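Local structure of putative serine phosphatase (Pseudomonas aeruginosa, 6K4E) at residues Val176-Arg181 against Val225-Gly230. The protein is probably a magnesium-dependent PP2C-type protein phosphatase that takes part in a threonine phosphorylation pathway controlling biofilm formation in response to carbon availability. Sequence-based numbering, arbitrary orientation.
Sequences VWVDRR and VPLAPG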
loop_
_atom_site.group_PDB
_atom_site.type_symbol
_atom_site.label_atom_id
_atom_site.label_comp_id
_atom_site.label_asym_id
_atom_site.label_seq_id
_atom_site.Cartn_x
_atom_site.Cartn_y
_atom_site.Cartn_z
ATOM N N VAL B 176 18.194 3.537 -11.222
ATOM C CA VAL B 176 19.219 4.228 -11.991
ATOM C C VAL B 176 19.091 5.752 -11.884
ATOM O O VAL B 176 18.021 6.297 -12.154
ATOM C CB VAL B 176 19.149 3.766 -13.476
ATOM C CG1 VAL B 176 20.101 4.556 -14.359
ATOM C CG2 VAL B 176 19.403 2.261 -13.629
ATOM N N TRP B 177 20.196 6.438 -11.573
ATOM C CA TRP B 177 20.229 7.890 -11.651
ATOM C C TRP B 177 20.985 8.221 -12.961
ATOM O O TRP B 177 22.169 7.909 -13.082
ATOM C CB TRP B 177 20.896 8.560 -10.418
ATOM C CG TRP B 177 21.306 9.978 -10.690
ATOM C CD1 TRP B 177 22.575 10.432 -10.875
ATOM C CD2 TRP B 177 20.440 11.103 -10.918
ATOM N NE1 TRP B 177 22.560 11.781 -11.143
ATOM C CE2 TRP B 177 21.263 12.211 -11.214
ATOM C CE3 TRP B 177 19.050 11.302 -10.838
ATOM C CZ2 TRP B 177 20.741 13.480 -11.498
ATOM C CZ3 TRP B 177 18.539 12.564 -11.089
ATOM C CH2 TRP B 177 19.379 13.634 -11.424
ATOM N N VAL B 178 20.273 8.780 -13.953
ATOM C CA VAL B 178 20.835 9.193 -15.245
ATOM C C VAL B 178 21.228 10.643 -15.101
ATOM O O VAL B 178 20.358 11.503 -15.058
ATOM C CB VAL B 178 19.837 9.000 -16.419
ATOM C CG1 VAL B 178 20.411 9.507 -17.751
ATOM C CG2 VAL B 178 19.408 7.548 -16.528
ATOM N N ASP B 179 22.513 10.913 -14.940
ATOM C CA ASP B 179 22.982 12.284 -14.782
ATOM C C ASP B 179 23.358 12.826 -16.165
ATOM O O ASP B 179 24.481 12.658 -16.606
ATOM C CB ASP B 179 24.154 12.320 -13.785
ATOM C CG ASP B 179 24.549 13.682 -13.296
ATOM O OD1 ASP B 179 24.424 14.660 -14.079
ATOM O OD2 ASP B 179 25.085 13.768 -12.179
ATOM N N ARG B 180 22.409 13.454 -16.855
ATOM C CA ARG B 180 22.620 13.989 -18.206
ATOM C C ARG B 180 23.697 15.082 -18.262
ATOM O O ARG B 180 24.561 15.036 -19.140
ATOM C CB ARG B 180 21.286 14.458 -18.816
ATOM C CG ARG B 180 20.284 13.305 -19.058
ATOM C CD ARG B 180 18.830 13.729 -18.931
ATOM N NE ARG B 180 18.411 14.584 -20.043
ATOM C CZ ARG B 180 18.222 15.898 -19.958
ATOM N NH1 ARG B 180 18.390 16.528 -18.798
ATOM N NH2 ARG B 180 17.855 16.592 -21.028
ATOM N N ARG B 181 23.692 15.998 -17.279
ATOM C CA ARG B 181 24.621 17.125 -17.114
ATOM C C ARG B 181 26.107 16.669 -16.993
ATOM O O ARG B 181 26.989 17.259 -17.611
ATOM C CB ARG B 181 24.205 17.919 -15.860
ATOM C CG ARG B 181 24.902 19.259 -15.694
ATOM C CD ARG B 181 24.626 19.927 -14.357
ATOM N NE ARG B 181 25.216 19.193 -13.229
ATOM C CZ ARG B 181 26.406 19.446 -12.683
ATOM N NH1 ARG B 181 27.165 20.433 -13.148
ATOM N NH2 ARG B 181 26.844 18.713 -11.666
ATOM N N VAL B 225 28.858 4.225 -14.509
ATOM C CA VAL B 225 29.357 4.081 -15.858
ATOM C C VAL B 225 29.298 5.387 -16.635
ATOM O O VAL B 225 28.386 6.176 -16.403
ATOM C CB VAL B 225 28.695 2.914 -16.641
ATOM C CG1 VAL B 225 29.158 1.551 -16.110
ATOM C CG2 VAL B 225 27.169 3.029 -16.675
ATOM N N PRO B 226 30.228 5.631 -17.588
ATOM C CA PRO B 226 30.096 6.827 -18.429
ATOM C C PRO B 226 28.791 6.711 -19.219
ATOM O O PRO B 226 28.302 5.606 -19.459
ATOM C CB PRO B 226 31.327 6.755 -19.345
ATOM C CG PRO B 226 31.734 5.341 -19.344
ATOM C CD PRO B 226 31.378 4.797 -18.012
ATOM N N LEU B 227 28.189 7.828 -19.574
ATOM C CA LEU B 227 26.921 7.781 -20.304
ATOM C C LEU B 227 27.232 8.193 -21.717
ATOM O O LEU B 227 27.580 9.348 -21.957
ATOM C CB LEU B 227 25.912 8.712 -19.610
ATOM C CG LEU B 227 24.470 8.733 -20.050
ATOM C CD1 LEU B 227 23.820 7.389 -19.858
ATOM C CD2 LEU B 227 23.712 9.770 -19.240
ATOM N N ALA B 228 27.220 7.216 -22.634
ATOM C CA ALA B 228 27.586 7.438 -24.019
ATOM C C ALA B 228 26.352 7.538 -24.894
ATOM O O ALA B 228 25.421 6.766 -24.709
ATOM C CB ALA B 228 28.506 6.321 -24.511
ATOM N N PRO B 229 26.311 8.472 -25.862
ATOM C CA PRO B 229 25.139 8.549 -26.757
ATOM C C PRO B 229 25.056 7.327 -27.685
ATOM O O PRO B 229 26.073 6.710 -28.001
ATOM C CB PRO B 229 25.385 9.839 -27.556
ATOM C CG PRO B 229 26.475 10.574 -26.818
ATOM C CD PRO B 229 27.320 9.489 -26.230
ATOM N N GLY B 230 23.845 6.988 -28.103
ATOM C CA GLY B 230 23.610 5.839 -28.977
ATOM C C GLY B 230 23.388 4.539 -28.225
ATOM O O GLY B 230 23.374 3.460 -28.824
#
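Leu227 reaches across to Val178 with one methyl, CD2, which lies 3.6 Å from CG1 of the valine, and the two side chains meet at roughly a right angle. Leu227 sits just past the end of strand 223-226; its CA–CB bond points at segment 176-181, and with CG anti to the backbone N (chi1 -173°) the fork is extended so that CD2 meets Val178. A long, forked leucine suits this place, because the nearest CA atoms, those of Arg180 and Leu227, are still 7.8 Å apart. Val178 answers with a short, stiff side chain, well suited to a strand. Leu227 CD2 also lies 4.0 Å from Asp179 O, at the end of strand 171-179. Asp179 turns its carboxylate elsewhere: OD1 accepts a hydrogen bond from Arg182 N, and OD2 lies in the plane of the Trp177 ring, at its edge, where it accepts a weak hydrogen bond from Trp177 NE1. Strand 184-190 runs between strands 171-179 and 223-226 in one antiparallel sheet, and Leu227 touches its Leu185. Phe298 against Val178 and Phe300 against Leu227 come from the other sheet, making this the edge of the hydrophobic interface in the beta-sandwich of the PP2C fold.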